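Local coordinates for EF0056 (Enterococcus faecalis, PDB 6ORI), which is a surface protein of unknown function whose partial N-terminal region appears immunoglobulin-like and binds calcium, and which is probably linked to biofilm formation, at residues E76-Y81 and D149-E154; A265-D270 and A303-E308; Y276-Q281 and V345-K350. One frame throughout, in Å; residues are numbered along the deposited sequence. Where two conformers were deposited one is given.

Overall arrangement
Contact 1 comes first along the chain. It joins helix 76-79 to helix 148-155 beside an antiparallel sheet of ten strands. Contacts 2 and 3 belong to the later half, and their segments alternate along the chain. Their centres are about 11 Å apart, whereas that of contact 1 lies about 35 Å and 36 Å from theirs. Contact 3 pairs strands 277-284 and 340-348 in a five-stranded sheet. Contact 2 brings strand 264-269 of the four-stranded sheet against the chain leaving edge strand 300-304 of that five-stranded sheet. Ile269 packs on Val277 and Leu346, and Leu305 N probably bonds to Ile280 O, so the two share one core, while contact 1 packs beside the separate ten-stranded sheet.

Contact 1. Residues E76-Y81 and D149-E154; sequences ERLAQY and DEIFKE
CG of Tyr81 and CG1 of Ile151 both stand anti to their own carbonyl carbons (chi1 -69° and -65°), which sets the tyrosine ring beside CG1 of the isoleucine. The two side chains slide past each other in opposite directions. Ile151 CG1 comes obliquely to the tyrosine ring, 3.7 Å from Tyr81 CD2, and Ile151 CD1 reaches back to Tyr81 CB at 3.8 Å. The other branch of the isoleucine, CG2, lies 4.3 Å from Leu78 CD2, a looser contact. Over one face of the tyrosine ring lies Gln80 CG, 3.5 Å above the plane and displaced toward the rim. Gln80 is itself held by a nearly straight bond of 3.0 Å from its NE2 to Arg77 O, with the oxygen in the plane of the amide. In one of two Glu154 conformers, Glu154 OE2 comes tentatively to 3.5 Å from Tyr81 OH, the side chains crossing at about a right angle. Phe144 of strand 135-144 touches Leu78, Tyr81 and Ile151, so the apolar part of the contact rests on the sheet. The arrangement is a short connecting helix and its exit turn packed against helix 148-155 at the margin of an antiparallel beta domain.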
loop_
_atom_site.group_PDB
_atom_site.type_symbol
_atom_site.label_atom_id
_atom_site.label_comp_id
_atom_site.label_asym_id
_atom_site.label_seq_id
_atom_site.Cartn_x
_atom_site.Cartn_y
_atom_site.Cartn_z
ATOM N N GLU A 76 -10.034 14.282 -2.391
ATOM C CA GLU A 76 -10.609 15.626 -2.416
ATOM C C GLU A 76 -11.866 15.739 -1.564
ATOM O O GLU A 76 -12.144 16.807 -0.977
ATOM C CB GLU A 76 -10.941 16.039 -3.854
ATOM C CG GLU A 76 -9.731 16.318 -4.735
ATOM C CD GLU A 76 -9.063 17.662 -4.430
ATOM O OE1 GLU A 76 -8.154 18.051 -5.195
ATOM O OE2 GLU A 76 -9.443 18.329 -3.437
ATOM N N ARG A 77 -12.648 14.665 -1.486
ATOM C CA ARG A 77 -13.910 14.710 -0.767
ATOM C C ARG A 77 -13.691 14.857 0.731
ATOM O O ARG A 77 -14.551 15.378 1.440
ATOM C CB ARG A 77 -14.735 13.454 -1.084
ATOM C CG ARG A 77 -15.218 13.432 -2.530
ATOM C CD ARG A 77 -15.788 12.075 -2.939
ATOM N NE ARG A 77 -14.759 11.044 -2.905
ATOM C CZ ARG A 77 -14.989 9.735 -2.886
ATOM N NH1 ARG A 77 -16.231 9.258 -2.921
ATOM N NH2 ARG A 77 -13.979 8.892 -2.833
ATOM N N LEU A 78 -12.556 14.365 1.238
ATOM C CA LEU A 78 -12.153 14.612 2.616
ATOM C C LEU A 78 -11.384 15.910 2.732
ATOM O O LEU A 78 -11.574 16.657 3.692
ATOM C CB LEU A 78 -11.277 13.468 3.172
ATOM C CG LEU A 78 -11.958 12.127 3.312
ATOM C CD1 LEU A 78 -10.934 11.108 3.776
ATOM C CD2 LEU A 78 -13.103 12.236 4.294
ATOM N N ALA A 79 -10.476 16.152 1.798
ATOM C CA ALA A 79 -9.557 17.274 1.890
ATOM C C ALA A 79 -10.293 18.605 2.031
ATOM O O ALA A 79 -9.839 19.512 2.752
ATOM C CB ALA A 79 -8.645 17.301 0.672
ATOM N N GLN A 80 -11.438 18.735 1.381
ATOM C CA GLN A 80 -12.190 19.982 1.432
ATOM C C GLN A 80 -12.562 20.390 2.859
ATOM O O GLN A 80 -12.805 21.569 3.113
ATOM C CB GLN A 80 -13.443 19.859 0.570
ATOM C CG GLN A 80 -14.425 18.845 1.102
ATOM C CD GLN A 80 -15.699 18.714 0.271
ATOM O OE1 GLN A 80 -16.229 19.705 -0.220
ATOM N NE2 GLN A 80 -16.192 17.475 0.123
ATOM N N TYR A 81 -12.583 19.429 3.781
ATOM C CA TYR A 81 -12.967 19.684 5.171
ATOM C C TYR A 81 -11.841 19.518 6.175
ATOM O O TYR A 81 -12.056 19.603 7.376
ATOM C CB TYR A 81 -14.155 18.793 5.589
ATOM C CG TYR A 81 -15.445 19.176 4.883
ATOM C CD1 TYR A 81 -15.950 20.465 4.996
ATOM C CD2 TYR A 81 -16.136 18.266 4.108
ATOM C CE1 TYR A 81 -17.126 20.835 4.360
ATOM C CE2 TYR A 81 -17.325 18.634 3.460
ATOM C CZ TYR A 81 -17.803 19.913 3.599
ATOM O OH TYR A 81 -18.970 20.275 2.956
ATOM N N ASP A 149 -19.568 11.990 10.321
ATOM C CA ASP A 149 -20.921 11.605 9.908
ATOM C C ASP A 149 -21.537 12.659 8.993
ATOM O O ASP A 149 -22.148 12.316 7.974
ATOM C CB ASP A 149 -21.854 11.272 11.087
ATOM C CG ASP A 149 -21.974 12.381 12.154
ATOM O OD1 ASP A 149 -21.444 13.504 12.026
ATOM O OD2 ASP A 149 -22.652 12.107 13.179
ATOM N N GLU A 150 -21.336 13.932 9.310
ATOM C CA GLU A 150 -21.842 15.025 8.484
ATOM C C GLU A 150 -21.109 15.061 7.151
ATOM O O GLU A 150 -21.711 15.291 6.114
ATOM C CB GLU A 150 -21.704 16.367 9.192
ATOM C CG GLU A 150 -22.530 16.467 10.452
ATOM C CD GLU A 150 -22.371 17.815 11.135
ATOM O OE1 GLU A 150 -22.196 18.838 10.425
ATOM O OE2 GLU A 150 -22.411 17.844 12.384
ATOM N N ILE A 151 -19.803 14.833 7.169
ATOM C CA ILE A 151 -19.044 14.777 5.927
ATOM C C ILE A 151 -19.498 13.604 5.056
ATOM O O ILE A 151 -19.695 13.759 3.842
ATOM C CB ILE A 151 -17.533 14.684 6.222
ATOM C CG1 ILE A 151 -17.062 15.971 6.917
ATOM C CG2 ILE A 151 -16.743 14.406 4.942
ATOM C CD1 ILE A 151 -15.655 15.872 7.492
ATOM N N PHE A 152 -19.660 12.429 5.653
ATOM C CA PHE A 152 -20.103 11.264 4.880
ATOM C C PHE A 152 -21.484 11.495 4.278
ATOM O O PHE A 152 -21.747 11.081 3.141
ATOM C CB PHE A 152 -20.089 10.000 5.743
ATOM C CG PHE A 152 -18.737 9.338 5.849
ATOM C CD1 PHE A 152 -17.551 10.047 5.668
ATOM C CD2 PHE A 152 -18.661 7.993 6.155
ATOM C CE1 PHE A 152 -16.316 9.390 5.761
ATOM C CE2 PHE A 152 -17.430 7.345 6.242
ATOM C CZ PHE A 152 -16.280 8.045 6.051
ATOM N N LYS A 153 -22.368 12.135 5.030
ATOM C CA LYS A 153 -23.708 12.429 4.541
ATOM C C LYS A 153 -23.648 13.342 3.327
ATOM O O LYS A 153 -24.351 13.114 2.336
ATOM C CB LYS A 153 -24.528 13.085 5.650
ATOM C CG LYS A 153 -25.962 13.393 5.270
ATOM C CD LYS A 153 -26.668 14.149 6.392
ATOM C CE LYS A 153 -28.174 14.186 6.199
ATOM N NZ LYS A 153 -28.828 12.880 6.503
ATOM N N GLU A 154 -22.813 14.375 3.407
ATOM C CA GLU A 154 -22.656 15.325 2.313
ATOM C C GLU A 154 -22.072 14.635 1.082
ATOM O O GLU A 154 -22.526 14.859 -0.044
ATOM C CB GLU A 154 -21.762 16.500 2.715
ATOM C CG GLU A 154 -21.957 17.744 1.858
ATOM C CD GLU A 154 -22.837 18.786 2.526
ATOM O OE1 GLU A 154 -24.028 18.908 2.145
ATOM O OE2 GLU A 154 -22.330 19.489 3.429
#

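Contact 2. Residues A265-D270 and A303-E308; sequences ANYKID and ADLAIE
The ring of Tyr267 reaches across to the 303-308 segment and meets Leu305, Ala306 and Ile307 in different ways. Its hydroxyl gives a hydrogen bond of 2.7 Å from Tyr267 OH to Ala306 O, within the carbonyl plane and on a lone pair; the oxygen also lies near the plane of the ring. A water donates to the same hydroxyl and accepts from Ala306 N, so the tyrosine holds both polar backbone atoms of this alanine, one directly, one through the water. Ile307 CG2, anti to its own carbonyl carbon, approaches the ring edge, 3.6 Å from Tyr267 CE2, while Leu305 comes obliquely to the other side of the ring's long axis, its CD1 3.7 Å from Tyr267 CE1. Leu305 CB sits close to the hydroxyl, 3.3 Å from Tyr267 OH. Beyond the tyrosine, in one of the two conformers of Ile269, Ile269 and Ile307 cross at about a right angle and touch through their CD1 atoms at 3.9 Å. Strand 264-269 pairs with strands 318-322 and 375-382, and across the core Tyr344 of strand 340-348 meets the Tyr267 ring, while Ile280 of strand 277-284 packs on Leu305 and Ile307.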
loop_
_atom_site.group_PDB
_atom_site.type_symbol
_atom_site.label_atom_id
_atom_site.label_comp_id
_atom_site.label_asym_id
_atom_site.label_seq_id
_atom_site.Cartn_x
_atom_site.Cartn_y
_atom_site.Cartn_z
ATOM N N ALA A 265 0.718 -17.750 1.290
ATOM C CA ALA A 265 0.504 -16.446 0.676
ATOM C C ALA A 265 -0.910 -16.448 0.119
ATOM O O ALA A 265 -1.285 -17.368 -0.609
ATOM C CB ALA A 265 1.537 -16.251 -0.436
ATOM N N ASN A 266 -1.687 -15.439 0.488
ATOM C CA ASN A 266 -3.109 -15.339 0.143
ATOM C C ASN A 266 -3.405 -14.091 -0.639
ATOM O O ASN A 266 -2.808 -13.040 -0.390
ATOM C CB ASN A 266 -4.022 -15.293 1.394
ATOM C CG ASN A 266 -3.935 -16.517 2.229
ATOM O OD1 ASN A 266 -4.777 -17.413 2.094
ATOM N ND2 ASN A 266 -2.933 -16.593 3.079
ATOM N N TYR A 267 -4.358 -14.193 -1.556
ATOM C CA TYR A 267 -4.731 -13.081 -2.414
ATOM C C TYR A 267 -6.204 -13.220 -2.724
ATOM O O TYR A 267 -6.739 -14.323 -2.811
ATOM C CB TYR A 267 -3.849 -13.050 -3.683
ATOM C CG TYR A 267 -3.652 -14.435 -4.270
ATOM C CD1 TYR A 267 -2.660 -15.270 -3.820
ATOM C CD2 TYR A 267 -4.502 -14.917 -5.245
ATOM C CE1 TYR A 267 -2.513 -16.575 -4.317
ATOM C CE2 TYR A 267 -4.367 -16.195 -5.746
ATOM C CZ TYR A 267 -3.378 -17.025 -5.277
ATOM O OH TYR A 267 -3.263 -18.315 -5.760
ATOM N N LYS A 268 -6.851 -12.082 -2.875
ATOM C CA LYS A 268 -8.268 -12.015 -3.185
ATOM C C LYS A 268 -8.487 -10.923 -4.190
ATOM O O LYS A 268 -7.996 -9.797 -4.028
ATOM C CB LYS A 268 -9.100 -11.730 -1.932
ATOM C CG LYS A 268 -10.616 -11.784 -2.177
ATOM C CD LYS A 268 -11.387 -11.496 -0.887
ATOM C CE LYS A 268 -12.877 -11.781 -1.048
ATOM N NZ LYS A 268 -13.483 -10.963 -2.130
ATOM N N ILE A 269 -9.186 -11.232 -5.272
ATOM C CA ILE A 269 -9.481 -10.216 -6.272
ATOM C C ILE A 269 -10.977 -10.031 -6.410
ATOM O O ILE A 269 -11.761 -10.969 -6.252
ATOM C CB ILE A 269 -8.839 -10.515 -7.643
ATOM C CG1 ILE A 269 -9.593 -11.619 -8.401
ATOM C CG2 ILE A 269 -7.358 -10.868 -7.464
ATOM C CD1 ILE A 269 -9.230 -11.706 -9.868
ATOM N N ASP A 270 -11.338 -8.799 -6.724
ATOM C CA ASP A 270 -12.715 -8.378 -6.835
ATOM C C ASP A 270 -13.505 -9.383 -7.675
ATOM O O ASP A 270 -13.078 -9.770 -8.750
ATOM C CB ASP A 270 -12.739 -6.998 -7.511
ATOM C CG ASP A 270 -14.078 -6.313 -7.399
ATOM O OD1 ASP A 270 -15.066 -6.786 -7.999
ATOM O OD2 ASP A 270 -14.123 -5.284 -6.708
ATOM N N ALA A 303 5.872 -18.936 -9.468
ATOM C CA ALA A 303 4.748 -19.876 -9.516
ATOM C C ALA A 303 3.635 -19.434 -10.409
ATOM O O ALA A 303 3.418 -18.236 -10.604
ATOM C CB ALA A 303 4.181 -20.100 -8.130
ATOM N N ASP A 304 2.918 -20.412 -10.940
ATOM C CA ASP A 304 1.586 -20.235 -11.504
ATOM C C ASP A 304 0.599 -20.396 -10.367
ATOM O O ASP A 304 0.697 -21.364 -9.615
ATOM C CB ASP A 304 1.313 -21.322 -12.540
ATOM C CG ASP A 304 2.201 -21.210 -13.753
ATOM O OD1 ASP A 304 2.270 -20.110 -14.351
ATOM O OD2 ASP A 304 2.825 -22.233 -14.106
ATOM N N LEU A 305 -0.345 -19.473 -10.248
ATOM C CA LEU A 305 -1.349 -19.464 -9.182
ATOM C C LEU A 305 -2.744 -19.727 -9.698
ATOM O O LEU A 305 -3.042 -19.498 -10.887
ATOM C CB LEU A 305 -1.351 -18.099 -8.500
ATOM C CG LEU A 305 -0.034 -17.706 -7.838
ATOM C CD1 LEU A 305 -0.193 -16.319 -7.210
ATOM C CD2 LEU A 305 0.438 -18.706 -6.799
ATOM N N ALA A 306 -3.627 -20.164 -8.804
ATOM C CA ALA A 306 -5.040 -20.336 -9.121
ATOM C C ALA A 306 -5.903 -19.441 -8.256
ATOM O O ALA A 306 -5.485 -18.974 -7.185
ATOM C CB ALA A 306 -5.436 -21.777 -8.894
ATOM N N ILE A 307 -7.133 -19.215 -8.684
ATOM C CA ILE A 307 -8.148 -18.616 -7.825
ATOM C C ILE A 307 -9.405 -19.437 -7.957
ATOM O O ILE A 307 -9.561 -20.210 -8.897
ATOM C CB ILE A 307 -8.484 -17.155 -8.169
ATOM C CG1 ILE A 307 -8.832 -17.011 -9.649
ATOM C CG2 ILE A 307 -7.368 -16.222 -7.687
ATOM C CD1 ILE A 307 -9.352 -15.627 -9.986
ATOM N N GLU A 308 -10.282 -19.262 -6.985
ATOM C CA GLU A 308 -11.551 -19.970 -6.923
ATOM C C GLU A 308 -12.500 -19.310 -7.909
ATOM O O GLU A 308 -12.779 -18.109 -7.815
ATOM C CB GLU A 308 -12.109 -19.867 -5.513
ATOM C CG GLU A 308 -13.504 -20.505 -5.356
ATOM C CD GLU A 308 -13.507 -21.953 -5.779
ATOM O OE1 GLU A 308 -12.835 -22.753 -5.103
ATOM O OE2 GLU A 308 -14.153 -22.303 -6.794
HETATM O O HOH W 1 -2.882 -20.990 -6.162
#

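Contact 3. Residues Y276-Q281 and V345-K350; sequences YVSGIQ and VLQLTK
Gln281 and Val345 form an antiparallel hydrogen-bonded pair, with Val345 N 2.8 Å from Gln281 O and Gln281 N 3.0 Å from Val345 O. Further along, Gln347 N gives a bond to Gly279 O, and Gln347 O receives Ser278 N at 2.9 Å. The last of the series runs from Thr349 N to Tyr276 O. Between Val277 and Ile280 the register shifts by one residue, a beta bulge in strand 277-284, here an inner strand of a five-stranded antiparallel sheet with strand 340-348 on one flank and strand 300-304 on the other. The unusual psi of Ser278, -105°, takes up the extra residue. Val277, Ile280, Leu346 and Leu348 project from one face of the sheet. Ile280 and Leu346 lie side by side and point the same way, Ile280 CG2 touching Leu346 CD2 at 3.8 Å, and Val277 CG1 reaches Leu346 CB at 4.1 Å. Ile269 of strand 264-269 packs on Val277 and Leu346. On the opposite face CB of Gln281 meets CB of Val345. The Gln347 amide, in one of two conformers, is turned 34° from that of Gln281; Ser233 holds both, its N bonding Gln281 OE1 and its O taking Gln347 NE2, and His283 also bonds Gln281 OE1. At the loop end Thr349 OG1 lies at the edge of the Tyr276 ring, 3.8 Å from Tyr276 CD1, and Glu358 forms a hydrogen bond with Tyr276 OH and a salt bridge with Lys350 NZ.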
loop_
_atom_site.group_PDB
_atom_site.type_symbol
_atom_site.label_atom_id
_atom_site.label_comp_id
_atom_site.label_asym_id
_atom_site.label_seq_id
_atom_site.Cartn_x
_atom_site.Cartn_y
_atom_site.Cartn_z
ATOM N N TYR A 276 -12.465 -12.161 -15.971
ATOM C CA TYR A 276 -11.591 -11.411 -16.875
ATOM C C TYR A 276 -10.104 -11.584 -16.567
ATOM O O TYR A 276 -9.251 -10.906 -17.156
ATOM C CB TYR A 276 -11.946 -9.937 -16.822
ATOM C CG TYR A 276 -13.338 -9.657 -17.319
ATOM C CD1 TYR A 276 -13.634 -9.747 -18.668
ATOM C CD2 TYR A 276 -14.360 -9.355 -16.439
ATOM C CE1 TYR A 276 -14.914 -9.498 -19.133
ATOM C CE2 TYR A 276 -15.643 -9.098 -16.896
ATOM C CZ TYR A 276 -15.909 -9.178 -18.241
ATOM O OH TYR A 276 -17.186 -8.933 -18.704
ATOM N N VAL A 277 -9.799 -12.475 -15.640
ATOM C CA VAL A 277 -8.409 -12.795 -15.328
ATOM C C VAL A 277 -8.141 -14.202 -15.808
ATOM O O VAL A 277 -8.941 -15.109 -15.540
ATOM C CB VAL A 277 -8.137 -12.663 -13.830
ATOM C CG1 VAL A 277 -6.750 -13.188 -13.491
ATOM C CG2 VAL A 277 -8.244 -11.211 -13.410
ATOM N N SER A 278 -7.051 -14.391 -16.551
ATOM C CA SER A 278 -6.640 -15.715 -17.006
ATOM C C SER A 278 -5.481 -16.162 -16.116
ATOM O O SER A 278 -5.690 -16.471 -14.939
ATOM C CB SER A 278 -6.280 -15.708 -18.498
ATOM O OG SER A 278 -5.197 -14.847 -18.796
ATOM N N GLY A 279 -4.262 -16.127 -16.636
ATOM C CA GLY A 279 -3.112 -16.507 -15.849
ATOM C C GLY A 279 -2.896 -15.572 -14.673
ATOM O O GLY A 279 -3.152 -14.367 -14.729
ATOM N N ILE A 280 -2.377 -16.155 -13.604
ATOM C CA ILE A 280 -2.001 -15.417 -12.407
ATOM C C ILE A 280 -0.608 -15.884 -12.050
ATOM O O ILE A 280 -0.406 -17.065 -11.744
ATOM C CB ILE A 280 -2.960 -15.661 -11.233
ATOM C CG1 ILE A 280 -4.382 -15.333 -11.667
ATOM C CG2 ILE A 280 -2.542 -14.825 -10.026
ATOM C CD1 ILE A 280 -5.437 -15.813 -10.725
ATOM N N GLN A 281 0.361 -14.982 -12.120
ATOM C CA GLN A 281 1.753 -15.299 -11.805
ATOM C C GLN A 281 2.148 -14.743 -10.463
ATOM O O GLN A 281 1.760 -13.631 -10.112
ATOM C CB GLN A 281 2.732 -14.726 -12.842
ATOM C CG GLN A 281 2.355 -15.026 -14.283
ATOM C CD GLN A 281 3.430 -14.637 -15.280
ATOM O OE1 GLN A 281 4.363 -13.883 -15.001
ATOM N NE2 GLN A 281 3.302 -15.178 -16.483
ATOM N N VAL A 345 0.621 -11.061 -10.541
ATOM C CA VAL A 345 0.361 -10.544 -11.876
ATOM C C VAL A 345 -0.940 -11.164 -12.396
ATOM O O VAL A 345 -0.986 -12.369 -12.664
ATOM C CB VAL A 345 1.523 -10.877 -12.809
ATOM C CG1 VAL A 345 1.259 -10.334 -14.187
ATOM C CG2 VAL A 345 2.848 -10.351 -12.266
ATOM N N LEU A 346 -1.977 -10.350 -12.537
ATOM C CA LEU A 346 -3.303 -10.805 -12.961
ATOM C C LEU A 346 -3.435 -10.483 -14.427
ATOM O O LEU A 346 -3.723 -9.350 -14.786
ATOM C CB LEU A 346 -4.406 -10.076 -12.174
ATOM C CG LEU A 346 -4.268 -10.017 -10.645
ATOM C CD1 LEU A 346 -5.420 -9.260 -10.029
ATOM C CD2 LEU A 346 -4.219 -11.401 -10.070
ATOM N N GLN A 347 -3.214 -11.466 -15.278
ATOM C CA GLN A 347 -3.302 -11.257 -16.711
ATOM C C GLN A 347 -4.746 -11.089 -17.127
ATOM O O GLN A 347 -5.604 -11.871 -16.749
ATOM C CB GLN A 347 -2.678 -12.436 -17.441
ATOM C CG GLN A 347 -1.227 -12.700 -17.023
ATOM C CD GLN A 347 -0.477 -13.556 -18.015
ATOM O OE1 GLN A 347 -1.067 -14.391 -18.702
ATOM N NE2 GLN A 347 0.833 -13.351 -18.102
ATOM N N LEU A 348 -5.032 -10.031 -17.872
ATOM C CA LEU A 348 -6.389 -9.785 -18.329
ATOM C C LEU A 348 -6.696 -10.564 -19.601
ATOM O O LEU A 348 -5.834 -10.776 -20.437
ATOM C CB LEU A 348 -6.579 -8.296 -18.578
ATOM C CG LEU A 348 -6.362 -7.404 -17.358
ATOM C CD1 LEU A 348 -6.444 -5.959 -17.788
ATOM C CD2 LEU A 348 -7.338 -7.699 -16.255
ATOM N N THR A 349 -7.962 -10.949 -19.759
ATOM C CA THR A 349 -8.397 -11.735 -20.914
ATOM C C THR A 349 -8.688 -10.860 -22.109
ATOM O O THR A 349 -8.724 -11.352 -23.238
ATOM C CB THR A 349 -9.681 -12.490 -20.608
ATOM O OG1 THR A 349 -10.657 -11.550 -20.172
ATOM C CG2 THR A 349 -9.465 -13.542 -19.533
ATOM N N LYS A 350 -8.927 -9.582 -21.866
ATOM C CA LYS A 350 -9.115 -8.614 -22.938
ATOM C C LYS A 350 -8.689 -7.256 -22.399
ATOM O O LYS A 350 -8.489 -7.102 -21.189
ATOM C CB LYS A 350 -10.567 -8.610 -23.431
ATOM C CG LYS A 350 -11.572 -8.349 -22.360
ATOM C CD LYS A 350 -12.993 -8.602 -22.847
ATOM C CE LYS A 350 -13.245 -10.074 -23.065
ATOM N NZ LYS A 350 -14.665 -10.368 -23.383
#